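Local coordinates for zinc-type alcohol dehydrogenase-like protein YAHK (Escherichia coli, PDB 1UUF) that reduces a wide range of aldehydes to their alcohols as a zinc-dependent dehydrogenase with a strong preference for NADPH over NADH, at residues I23-G27 / P37-R42; Q94-Y98 / E157-R162; R162-P166 / C327-V333; A179-T183 / G205-G210. All coordinates share one frame. Residues are numbered along the deposited sequence.

The four contacts run from the edge of the catalytic domain to the join with the nucleotide-binding domain. Interaction 1, the N-terminal hairpin, lies far out, its centre about 30 Å from that of interaction 3 and about 28 Å from that of interaction 4. Interaction 2 ties a surface loop to the stretch leading into strand 161-162, with Arg158 about 7 Å, side chain to metal, from the zinc held by four cysteines. Interaction 3 takes up the chain at the shared Arg162 and meets helix 317-330. Interaction 4, its centre about 15 Å from that of interaction 3, is nearest the catalytic zinc, about 6 Å from the side chain of Thr182.

Interaction 1: I23-G27 / P37-R42; sequences IKAVG and PMDITR
This contact is an antiparallel beta hairpin at the N-terminal edge of the fold, formed by strands 24-27 and 36-39 and continued past the second strand to Arg42. The strand axes approach to 4.6 Å with 128° between their directions, so the pair is strongly twisted. In register, Lys24 faces Asp39 and Val26 faces Pro37 as non-hydrogen-bonded pairs (CA-CA 4.8 and 4.6 Å), while Ala25 and Met38 (CA-CA 5.5 Å) form the hydrogen-bonded pair. Met38 N donates to Ala25 O at 3.0 Å; the return bond, Ala25 N to Met38 O, is also 3.0 Å but weak, with an angle of 129°. Beyond the regular ladder, Ile40 N donates a hydrogen bond to Ile23 O at 3.0 Å, nearly linear (N-H...O 170°). A water accepts from Ile23 N (2.6 Å) and donates to Ile40 O (3.2 Å). Ala25 and Met38 share one face of the hairpin, and Lys24, Val26, Pro37 and Asp39 the other. Arg42 is held by Gln152 O and Ser150 OG, and backbone bonds from Lys24 to Gln151 and Val26 to Tyr149 fasten the hairpin to the chain before strand 152-156. Ile40, with chi1 p and chi2 t, places CD1 3.9 Å from Ala25 CB.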
loop_
_atom_site.group_PDB
_atom_site.type_symbol
_atom_site.label_atom_id
_atom_site.label_comp_id
_atom_site.label_asym_id
_atom_site.label_seq_id
_atom_site.Cartn_x
_atom_site.Cartn_y
_atom_site.Cartn_z
ATOM N N ILE A 23 14.135 -43.632 -3.932
ATOM C CA ILE A 23 12.972 -42.696 -3.992
ATOM C C ILE A 23 12.853 -42.038 -5.364
ATOM O O ILE A 23 13.685 -41.216 -5.754
ATOM C CB ILE A 23 13.097 -41.608 -2.909
ATOM C CG1 ILE A 23 13.103 -42.275 -1.531
ATOM C CG2 ILE A 23 11.947 -40.610 -3.024
ATOM C CD1 ILE A 23 13.428 -41.345 -0.392
ATOM N N LYS A 24 11.806 -42.408 -6.093
ATOM C CA LYS A 24 11.582 -41.868 -7.424
ATOM C C LYS A 24 11.016 -40.459 -7.399
ATOM O O LYS A 24 10.280 -40.080 -6.486
ATOM C CB LYS A 24 10.650 -42.788 -8.216
ATOM C CG LYS A 24 11.253 -44.149 -8.513
ATOM C CD LYS A 24 10.316 -45.004 -9.346
ATOM C CE LYS A 24 10.963 -46.336 -9.690
ATOM N NZ LYS A 24 11.366 -47.083 -8.465
ATOM N N ALA A 25 11.375 -39.686 -8.415
ATOM C CA ALA A 25 10.921 -38.313 -8.540
ATOM C C ALA A 25 11.032 -37.872 -9.987
ATOM O O ALA A 25 11.483 -38.627 -10.854
ATOM C CB ALA A 25 11.767 -37.402 -7.650
ATOM N N VAL A 26 10.605 -36.643 -10.243
ATOM C CA VAL A 26 10.675 -36.060 -11.570
ATOM C C VAL A 26 11.275 -34.671 -11.405
ATOM O O VAL A 26 10.802 -33.876 -10.595
ATOM C CB VAL A 26 9.272 -35.952 -12.214
ATOM C CG1 VAL A 26 9.328 -35.070 -13.453
ATOM C CG2 VAL A 26 8.770 -37.339 -12.583
ATOM N N GLY A 27 12.332 -34.392 -12.158
ATOM C CA GLY A 27 12.977 -33.095 -12.069
ATOM C C GLY A 27 13.740 -32.758 -13.333
ATOM O O GLY A 27 13.705 -33.514 -14.306
ATOM N N PRO A 37 12.390 -38.528 -15.301
ATOM C CA PRO A 37 12.539 -39.386 -14.125
ATOM C C PRO A 37 13.955 -39.344 -13.556
ATOM O O PRO A 37 14.937 -39.297 -14.300
ATOM C CB PRO A 37 12.187 -40.772 -14.663
ATOM C CG PRO A 37 11.224 -40.471 -15.763
ATOM C CD PRO A 37 11.876 -39.300 -16.446
ATOM N N MET A 38 14.051 -39.350 -12.231
ATOM C CA MET A 38 15.342 -39.342 -11.557
ATOM C C MET A 38 15.187 -39.835 -10.128
ATOM O O MET A 38 14.141 -39.649 -9.505
ATOM C CB MET A 38 15.960 -37.937 -11.561
ATOM C CG MET A 38 15.101 -36.844 -10.945
ATOM S SD MET A 38 15.999 -35.282 -10.770
ATOM C CE MET A 38 16.084 -34.722 -12.465
ATOM N N ASP A 39 16.225 -40.488 -9.621
ATOM C CA ASP A 39 16.210 -40.997 -8.259
ATOM C C ASP A 39 16.856 -39.967 -7.352
ATOM O O ASP A 39 17.844 -39.332 -7.722
ATOM C CB ASP A 39 16.991 -42.310 -8.163
ATOM C CG ASP A 39 16.293 -43.457 -8.861
ATOM O OD1 ASP A 39 16.847 -44.576 -8.861
ATOM O OD2 ASP A 39 15.190 -43.238 -9.403
ATOM N N ILE A 40 16.284 -39.790 -6.168
ATOM C CA ILE A 40 16.822 -38.843 -5.205
ATOM C C ILE A 40 16.889 -39.521 -3.851
ATOM O O ILE A 40 16.407 -40.643 -3.683
ATOM C CB ILE A 40 15.934 -37.581 -5.085
ATOM C CG1 ILE A 40 14.535 -37.967 -4.600
ATOM C CG2 ILE A 40 15.862 -36.871 -6.426
ATOM C CD1 ILE A 40 13.647 -36.776 -4.274
ATOM N N THR A 41 17.492 -38.846 -2.880
ATOM C CA THR A 41 17.585 -39.407 -1.543
ATOM C C THR A 41 16.913 -38.464 -0.554
ATOM O O THR A 41 16.729 -37.281 -0.839
ATOM C CB THR A 41 19.055 -39.616 -1.114
ATOM O OG1 THR A 41 19.706 -38.347 -0.994
ATOM C CG2 THR A 41 19.792 -40.465 -2.146
ATOM N N ARG A 42 16.533 -39.012 0.593
ATOM C CA ARG A 42 15.900 -38.255 1.665
ATOM C C ARG A 42 16.657 -38.573 2.943
ATOM O O ARG A 42 17.150 -39.687 3.113
ATOM C CB ARG A 42 14.438 -38.670 1.845
ATOM C CG ARG A 42 13.516 -38.277 0.705
ATOM C CD ARG A 42 13.544 -36.785 0.474
ATOM N NE ARG A 42 12.500 -36.356 -0.450
ATOM C CZ ARG A 42 12.384 -35.116 -0.907
ATOM N NH1 ARG A 42 13.256 -34.189 -0.527
ATOM N NH2 ARG A 42 11.395 -34.801 -1.735
HETATM O O HOH W 1 16.704 -43.808 -4.192
#

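Interaction 2: Q94-Y98 / E157-R162; sequences QVEKY and ERYVLR
Loop 94-98, between strands 84-91 and 103-106, has no regular structure and meets a 3-10 segment, 157-158, that leads on toward strand 161-162. Val95 and Glu157 are nearest, CA to CA 6.6 Å. Glu157 (chi1 p, chi2 t) points its carboxylate into the loop: OE1 accepts from Glu96 N at 3.2 Å and OE2 from Lys97 N at 2.9 Å. Its own O receives Lys97 NZ at 3.0 Å and Val160 N at 3.2 Å. Arg158 turns away, to a salt bridge with Glu124 beside the cysteine-bound zinc. Val160 O accepts Tyr98 OH at 2.5 Å and, weakly, Lys97 NZ at 3.3 Å; its CG1 lies over the Tyr98 ring, 4.1 Å from the centroid, a CH-pi contact. Arg162 brings CD to the ring edge, 3.8 Å from Tyr98 CE2, and its NH1 shares a water with Lys97 O. With one carboxylate taking two successive loop amides, and two main-chain carbonyls taking the lysine and tyrosine ends, the irregular loop is held without strand pairing.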
loop_
_atom_site.group_PDB
_atom_site.type_symbol
_atom_site.label_atom_id
_atom_site.label_comp_id
_atom_site.label_asym_id
_atom_site.label_seq_id
_atom_site.Cartn_x
_atom_site.Cartn_y
_atom_site.Cartn_z
ATOM N N GLN A 94 10.646 -37.289 19.089
ATOM C CA GLN A 94 10.281 -36.033 19.739
ATOM C C GLN A 94 9.043 -35.396 19.113
ATOM O O GLN A 94 8.563 -34.366 19.586
ATOM C CB GLN A 94 11.444 -35.036 19.679
ATOM C CG GLN A 94 12.661 -35.457 20.481
ATOM C CD GLN A 94 12.325 -35.741 21.930
ATOM O OE1 GLN A 94 11.793 -34.882 22.635
ATOM N NE2 GLN A 94 12.634 -36.951 22.383
ATOM N N VAL A 95 8.530 -36.005 18.048
ATOM C CA VAL A 95 7.343 -35.480 17.380
ATOM C C VAL A 95 6.124 -35.628 18.283
ATOM O O VAL A 95 5.863 -36.707 18.816
ATOM C CB VAL A 95 7.085 -36.210 16.047
ATOM C CG1 VAL A 95 5.725 -35.820 15.491
ATOM C CG2 VAL A 95 8.176 -35.849 15.050
ATOM N N GLU A 96 5.374 -34.544 18.446
ATOM C CA GLU A 96 4.198 -34.568 19.312
ATOM C C GLU A 96 2.883 -34.330 18.580
ATOM O O GLU A 96 1.816 -34.675 19.084
ATOM C CB GLU A 96 4.350 -33.519 20.415
ATOM C CG GLU A 96 5.726 -33.497 21.056
ATOM C CD GLU A 96 5.786 -32.602 22.276
ATOM O OE1 GLU A 96 5.157 -32.952 23.297
ATOM O OE2 GLU A 96 6.456 -31.551 22.213
ATOM N N LYS A 97 2.963 -33.748 17.388
ATOM C CA LYS A 97 1.771 -33.437 16.605
ATOM C C LYS A 97 1.243 -34.574 15.737
ATOM O O LYS A 97 0.033 -34.685 15.525
ATOM C CB LYS A 97 2.048 -32.237 15.692
ATOM C CG LYS A 97 2.409 -30.945 16.410
ATOM C CD LYS A 97 2.986 -29.913 15.439
ATOM C CE LYS A 97 2.020 -29.577 14.311
ATOM N NZ LYS A 97 2.604 -28.578 13.360
ATOM N N TYR A 98 2.141 -35.416 15.236
ATOM C CA TYR A 98 1.736 -36.485 14.333
ATOM C C TYR A 98 2.084 -37.916 14.705
ATOM O O TYR A 98 2.955 -38.170 15.531
ATOM C CB TYR A 98 2.288 -36.190 12.938
ATOM C CG TYR A 98 1.881 -34.826 12.447
ATOM C CD1 TYR A 98 2.740 -33.731 12.559
ATOM C CD2 TYR A 98 0.594 -34.609 11.961
ATOM C CE1 TYR A 98 2.317 -32.447 12.202
ATOM C CE2 TYR A 98 0.162 -33.339 11.609
ATOM C CZ TYR A 98 1.022 -32.264 11.734
ATOM O OH TYR A 98 0.563 -31.006 11.423
ATOM N N GLU A 157 8.348 -31.422 12.020
ATOM C CA GLU A 157 6.915 -31.329 12.306
ATOM C C GLU A 157 6.329 -29.927 12.432
ATOM O O GLU A 157 5.123 -29.754 12.261
ATOM C CB GLU A 157 6.542 -32.137 13.556
ATOM C CG GLU A 157 7.009 -31.551 14.872
ATOM C CD GLU A 157 6.239 -32.118 16.057
ATOM O OE1 GLU A 157 6.695 -31.941 17.204
ATOM O OE2 GLU A 157 5.171 -32.732 15.841
ATOM N N ARG A 158 7.153 -28.927 12.722
ATOM C CA ARG A 158 6.624 -27.570 12.845
ATOM C C ARG A 158 6.058 -27.081 11.516
ATOM O O ARG A 158 5.172 -26.221 11.481
ATOM C CB ARG A 158 7.710 -26.593 13.319
ATOM C CG ARG A 158 7.290 -25.118 13.232
ATOM C CD ARG A 158 8.276 -24.196 13.938
ATOM N NE ARG A 158 7.897 -22.788 13.818
ATOM C CZ ARG A 158 8.419 -21.811 14.553
ATOM N NH1 ARG A 158 9.342 -22.086 15.467
ATOM N NH2 ARG A 158 8.017 -20.557 14.381
ATOM N N TYR A 159 6.553 -27.646 10.420
ATOM C CA TYR A 159 6.112 -27.222 9.100
ATOM C C TYR A 159 5.195 -28.200 8.384
ATOM O O TYR A 159 4.916 -28.043 7.196
ATOM C CB TYR A 159 7.343 -26.903 8.250
ATOM C CG TYR A 159 8.293 -25.984 8.980
ATOM C CD1 TYR A 159 9.247 -26.494 9.867
ATOM C CD2 TYR A 159 8.175 -24.601 8.866
ATOM C CE1 TYR A 159 10.051 -25.641 10.624
ATOM C CE2 TYR A 159 8.972 -23.743 9.617
ATOM C CZ TYR A 159 9.905 -24.269 10.494
ATOM O OH TYR A 159 10.676 -23.418 11.251
ATOM N N VAL A 160 4.724 -29.207 9.108
ATOM C CA VAL A 160 3.816 -30.193 8.535
ATOM C C VAL A 160 2.415 -29.844 9.019
ATOM O O VAL A 160 2.220 -29.564 10.201
ATOM C CB VAL A 160 4.177 -31.622 8.992
ATOM C CG1 VAL A 160 3.153 -32.621 8.454
ATOM C CG2 VAL A 160 5.572 -31.984 8.491
ATOM N N LEU A 161 1.453 -29.862 8.103
ATOM C CA LEU A 161 0.062 -29.527 8.417
ATOM C C LEU A 161 -0.809 -30.769 8.507
ATOM O O LEU A 161 -0.526 -31.775 7.870
ATOM C CB LEU A 161 -0.516 -28.610 7.334
ATOM C CG LEU A 161 0.073 -27.214 7.104
ATOM C CD1 LEU A 161 0.034 -26.426 8.401
ATOM C CD2 LEU A 161 1.499 -27.320 6.581
ATOM N N ARG A 162 -1.882 -30.687 9.292
ATOM C CA ARG A 162 -2.800 -31.811 9.443
ATOM C C ARG A 162 -4.010 -31.611 8.532
ATOM O O ARG A 162 -4.633 -30.548 8.550
ATOM C CB ARG A 162 -3.273 -31.914 10.898
ATOM C CG ARG A 162 -4.166 -33.119 11.198
ATOM C CD ARG A 162 -3.401 -34.428 11.034
ATOM N NE ARG A 162 -4.202 -35.596 11.393
ATOM C CZ ARG A 162 -4.548 -35.916 12.638
ATOM N NH1 ARG A 162 -4.163 -35.158 13.656
ATOM N NH2 ARG A 162 -5.288 -36.994 12.865
HETATM O O HOH W 2 -2.078 -33.180 14.360
#

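Interaction 3: R162-P166 / C327-V333; sequences RIRHP and CAEHGIV
Segment 162-166 leaves strand 161-162 as an irregular loop and passes the C-terminal end of helix 317-330, coming closest at His165 and Ala328 (CA-CA 4.9 Å). The helix finishes in a Schellman motif: Gly331 has phi 66° and psi 32°, Ile332 N bonds to Cys327 O at 2.8 Å, and Gly331 N bonds weakly to Ala328 O at 3.4 Å. From there the chain extends through Ile332 to Val333. His165 (chi1 m) supplies most of the loop's contact, laying its ring against the last turn; Ala328 CA stands over one face, 3.7 Å from the centroid and 18° off the ring normal, in CH-pi geometry. Arg164, also chi1 m, packs CB on Ala328 CB at 3.7 Å while the rest of its side chain leads away. Val333 points toward the loop and also touches Ala172. Gln321 of the same helix accepts from Arg162 N. This Schellman-capped helix returns the chain from the Rossmann-type sheet to the catalytic domain of a zinc alcohol dehydrogenase; the contact lies beside the domain join, where Cys327 touches Leu213 of helix 205-216.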
loop_
_atom_site.group_PDB
_atom_site.type_symbol
_atom_site.label_atom_id
_atom_site.label_comp_id
_atom_site.label_asym_id
_atom_site.label_seq_id
_atom_site.Cartn_x
_atom_site.Cartn_y
_atom_site.Cartn_z
ATOM N N ARG A 162 -1.882 -30.687 9.292
ATOM C CA ARG A 162 -2.800 -31.811 9.443
ATOM C C ARG A 162 -4.010 -31.611 8.532
ATOM O O ARG A 162 -4.633 -30.548 8.550
ATOM C CB ARG A 162 -3.273 -31.914 10.898
ATOM C CG ARG A 162 -4.166 -33.119 11.198
ATOM C CD ARG A 162 -3.401 -34.428 11.034
ATOM N NE ARG A 162 -4.202 -35.596 11.393
ATOM C CZ ARG A 162 -4.548 -35.916 12.638
ATOM N NH1 ARG A 162 -4.163 -35.158 13.656
ATOM N NH2 ARG A 162 -5.288 -36.994 12.865
ATOM N N ILE A 163 -4.327 -32.629 7.734
ATOM C CA ILE A 163 -5.476 -32.581 6.831
ATOM C C ILE A 163 -6.674 -33.213 7.533
ATOM O O ILE A 163 -6.581 -34.332 8.042
ATOM C CB ILE A 163 -5.211 -33.359 5.526
ATOM C CG1 ILE A 163 -4.003 -32.763 4.800
ATOM C CG2 ILE A 163 -6.457 -33.355 4.645
ATOM C CD1 ILE A 163 -4.083 -31.271 4.579
ATOM N N ARG A 164 -7.789 -32.488 7.560
ATOM C CA ARG A 164 -9.009 -32.957 8.208
ATOM C C ARG A 164 -10.108 -33.333 7.210
ATOM O O ARG A 164 -11.171 -33.826 7.602
ATOM C CB ARG A 164 -9.532 -31.888 9.171
ATOM C CG ARG A 164 -8.608 -31.596 10.355
ATOM C CD ARG A 164 -8.461 -32.805 11.275
ATOM N NE ARG A 164 -7.635 -32.502 12.443
ATOM C CZ ARG A 164 -7.394 -33.353 13.437
ATOM N NH1 ARG A 164 -7.917 -34.573 13.416
ATOM N NH2 ARG A 164 -6.628 -32.985 14.455
ATOM N N HIS A 165 -9.856 -33.091 5.928
ATOM C CA HIS A 165 -10.811 -33.442 4.880
ATOM C C HIS A 165 -10.877 -34.963 4.792
ATOM O O HIS A 165 -9.945 -35.654 5.206
ATOM C CB HIS A 165 -10.336 -32.942 3.515
ATOM C CG HIS A 165 -10.413 -31.459 3.332
ATOM N ND1 HIS A 165 -11.286 -30.867 2.446
ATOM C CD2 HIS A 165 -9.681 -30.455 3.869
ATOM C CE1 HIS A 165 -11.083 -29.560 2.439
ATOM N NE2 HIS A 165 -10.114 -29.285 3.294
ATOM N N PRO A 166 -11.978 -35.505 4.245
ATOM C CA PRO A 166 -12.090 -36.963 4.117
ATOM C C PRO A 166 -10.990 -37.410 3.156
ATOM O O PRO A 166 -10.649 -36.675 2.228
ATOM C CB PRO A 166 -13.481 -37.148 3.518
ATOM C CG PRO A 166 -14.241 -35.980 4.059
ATOM C CD PRO A 166 -13.250 -34.847 3.898
ATOM N N CYS A 327 -11.299 -24.927 5.606
ATOM C CA CYS A 327 -11.713 -25.584 4.377
ATOM C C CYS A 327 -12.334 -26.950 4.647
ATOM O O CYS A 327 -13.272 -27.356 3.963
ATOM C CB CYS A 327 -10.524 -25.727 3.423
ATOM S SG CYS A 327 -9.989 -24.145 2.708
ATOM N N ALA A 328 -11.823 -27.658 5.649
ATOM C CA ALA A 328 -12.372 -28.974 5.966
ATOM C C ALA A 328 -13.795 -28.826 6.491
ATOM O O ALA A 328 -14.700 -29.561 6.088
ATOM C CB ALA A 328 -11.503 -29.678 7.007
ATOM N N GLU A 329 -13.998 -27.865 7.384
ATOM C CA GLU A 329 -15.322 -27.655 7.956
ATOM C C GLU A 329 -16.334 -27.147 6.939
ATOM O O GLU A 329 -17.527 -27.418 7.064
ATOM C CB GLU A 329 -15.250 -26.692 9.147
ATOM C CG GLU A 329 -14.644 -25.339 8.847
ATOM C CD GLU A 329 -14.729 -24.393 10.032
ATOM O OE1 GLU A 329 -14.276 -24.773 11.133
ATOM O OE2 GLU A 329 -15.247 -23.269 9.862
ATOM N N HIS A 330 -15.860 -26.425 5.928
ATOM C CA HIS A 330 -16.740 -25.881 4.900
ATOM C C HIS A 330 -16.786 -26.692 3.609
ATOM O O HIS A 330 -17.496 -26.329 2.672
ATOM C CB HIS A 330 -16.338 -24.439 4.590
ATOM C CG HIS A 330 -16.620 -23.485 5.709
ATOM N ND1 HIS A 330 -17.879 -22.979 5.956
ATOM C CD2 HIS A 330 -15.815 -22.976 6.670
ATOM C CE1 HIS A 330 -17.836 -22.199 7.021
ATOM N NE2 HIS A 330 -16.596 -22.181 7.475
ATOM N N GLY A 331 -16.032 -27.787 3.560
ATOM C CA GLY A 331 -16.018 -28.627 2.373
ATOM C C GLY A 331 -15.412 -27.959 1.156
ATOM O O GLY A 331 -15.805 -28.225 0.019
ATOM N N ILE A 332 -14.437 -27.092 1.395
ATOM C CA ILE A 332 -13.776 -26.375 0.318
ATOM C C ILE A 332 -12.533 -27.103 -0.172
ATOM O O ILE A 332 -11.672 -27.477 0.620
ATOM C CB ILE A 332 -13.354 -24.972 0.783
ATOM C CG1 ILE A 332 -14.594 -24.178 1.199
ATOM C CG2 ILE A 332 -12.587 -24.259 -0.329
ATOM C CD1 ILE A 332 -14.276 -22.861 1.862
ATOM N N VAL A 333 -12.458 -27.309 -1.481
ATOM C CA VAL A 333 -11.311 -27.955 -2.107
ATOM C C VAL A 333 -11.079 -27.263 -3.441
ATOM O O VAL A 333 -11.918 -26.483 -3.896
ATOM C CB VAL A 333 -11.549 -29.461 -2.379
ATOM C CG1 VAL A 333 -11.802 -30.189 -1.079
ATOM C CG2 VAL A 333 -12.716 -29.647 -3.335
#

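Interaction 4: A179-T183 / G205-G210; sequences AGITT and GLGHMG
Leu206, Thr183 and Met209 carry much of this buried helix-helix contact, together with Ala179. The short segments 179-183 and 205-210 cross at -61° with axes 8.5 Å apart, and the register pairs Ala179 with Leu206 (CA-CA 5.2 Å), Gly180 with Met209 (5.8 Å) and Thr183 with Gly210 (5.3 Å). Leu206 (chi1 m, chi2 t) drives CD2 into the first helix, 3.6 Å from Ala179 CA and 3.9 Å from Thr182 CG2. Thr183, chi1 p, directs CG2 to 3.4 Å from Leu206 O while its OG1 donates back to Gly180 O at 3.0 Å, a bond within its own helix. Met209, m at all three chi angles, sets CG 4.2 Å from Ala179 CB. Glycines at 180 and 210 present bare backbone to the partner helix. Gly207 belongs to a GxGxxG pattern with Gly202 and Gly204 after strand 197-201, consistent with the coenzyme-binding turn of a Rossmann fold. On the first helix, Thr182 OG1 is hydrogen-bonded to the main-chain O of Cys178, a ligand of the catalytic zinc. No hydrogen bond crosses between the segments: methyl, methylene and backbone contacts join the helix that carries Cys178 to the helix that follows the glycine-rich turn.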
loop_
_atom_site.group_PDB
_atom_site.type_symbol
_atom_site.label_atom_id
_atom_site.label_comp_id
_atom_site.label_asym_id
_atom_site.label_seq_id
_atom_site.Cartn_x
_atom_site.Cartn_y
_atom_site.Cartn_z
ATOM N N ALA A 179 -1.592 -22.406 -3.505
ATOM C CA ALA A 179 -2.598 -21.561 -4.134
ATOM C C ALA A 179 -3.629 -21.131 -3.099
ATOM O O ALA A 179 -4.045 -19.973 -3.062
ATOM C CB ALA A 179 -3.278 -22.308 -5.272
ATOM N N GLY A 180 -4.033 -22.069 -2.249
ATOM C CA GLY A 180 -5.020 -21.746 -1.234
ATOM C C GLY A 180 -4.545 -20.720 -0.220
ATOM O O GLY A 180 -5.142 -19.652 -0.075
ATOM N N ILE A 181 -3.461 -21.022 0.483
ATOM C CA ILE A 181 -2.978 -20.093 1.496
ATOM C C ILE A 181 -2.549 -18.746 0.909
ATOM O O ILE A 181 -2.708 -17.709 1.552
ATOM C CB ILE A 181 -1.824 -20.719 2.324
ATOM C CG1 ILE A 181 -1.395 -19.762 3.438
ATOM C CG2 ILE A 181 -0.656 -21.059 1.421
ATOM C CD1 ILE A 181 -2.496 -19.425 4.436
ATOM N N THR A 182 -2.026 -18.753 -0.315
ATOM C CA THR A 182 -1.595 -17.509 -0.950
ATOM C C THR A 182 -2.747 -16.515 -1.067
ATOM O O THR A 182 -2.538 -15.301 -1.001
ATOM C CB THR A 182 -0.993 -17.787 -2.342
ATOM O OG1 THR A 182 0.234 -18.505 -2.171
ATOM C CG2 THR A 182 -0.712 -16.490 -3.094
ATOM N N THR A 183 -3.965 -17.022 -1.233
ATOM C CA THR A 183 -5.122 -16.138 -1.334
ATOM C C THR A 183 -5.827 -16.002 0.013
ATOM O O THR A 183 -6.348 -14.937 0.349
ATOM C CB THR A 183 -6.128 -16.627 -2.420
ATOM O OG1 THR A 183 -6.537 -17.973 -2.146
ATOM C CG2 THR A 183 -5.478 -16.584 -3.793
ATOM N N GLY A 205 -5.433 -20.603 -11.415
ATOM C CA GLY A 205 -5.241 -21.407 -10.217
ATOM C C GLY A 205 -5.451 -20.618 -8.937
ATOM O O GLY A 205 -6.188 -21.042 -8.046
ATOM N N LEU A 206 -4.796 -19.464 -8.846
ATOM C CA LEU A 206 -4.916 -18.605 -7.674
ATOM C C LEU A 206 -6.286 -17.954 -7.631
ATOM O O LEU A 206 -6.934 -17.914 -6.587
ATOM C CB LEU A 206 -3.849 -17.508 -7.702
ATOM C CG LEU A 206 -2.400 -17.914 -7.442
ATOM C CD1 LEU A 206 -1.497 -16.702 -7.614
ATOM C CD2 LEU A 206 -2.271 -18.471 -6.030
ATOM N N GLY A 207 -6.716 -17.434 -8.774
ATOM C CA GLY A 207 -8.005 -16.773 -8.844
ATOM C C GLY A 207 -9.181 -17.631 -8.413
ATOM O O GLY A 207 -10.050 -17.171 -7.666
ATOM N N HIS A 208 -9.227 -18.878 -8.873
ATOM C CA HIS A 208 -10.349 -19.729 -8.510
ATOM C C HIS A 208 -10.394 -19.987 -7.003
ATOM O O HIS A 208 -11.476 -20.101 -6.426
ATOM C CB HIS A 208 -10.344 -21.028 -9.355
ATOM C CG HIS A 208 -9.815 -22.245 -8.656
ATOM N ND1 HIS A 208 -8.481 -22.422 -8.361
ATOM C CD2 HIS A 208 -10.438 -23.385 -8.272
ATOM C CE1 HIS A 208 -8.303 -23.618 -7.828
ATOM N NE2 HIS A 208 -9.476 -24.224 -7.763
ATOM N N MET A 209 -9.233 -20.030 -6.352
ATOM C CA MET A 209 -9.207 -20.233 -4.904
ATOM C C MET A 209 -9.609 -18.942 -4.202
ATOM O O MET A 209 -10.270 -18.970 -3.163
ATOM C CB MET A 209 -7.816 -20.654 -4.419
ATOM C CG MET A 209 -7.462 -22.109 -4.687
ATOM S SD MET A 209 -8.768 -23.279 -4.219
ATOM C CE MET A 209 -9.209 -22.734 -2.568
ATOM N N GLY A 210 -9.205 -17.809 -4.767
ATOM C CA GLY A 210 -9.552 -16.528 -4.168
ATOM C C GLY A 210 -11.057 -16.326 -4.148
ATOM O O GLY A 210 -11.624 -15.830 -3.171
#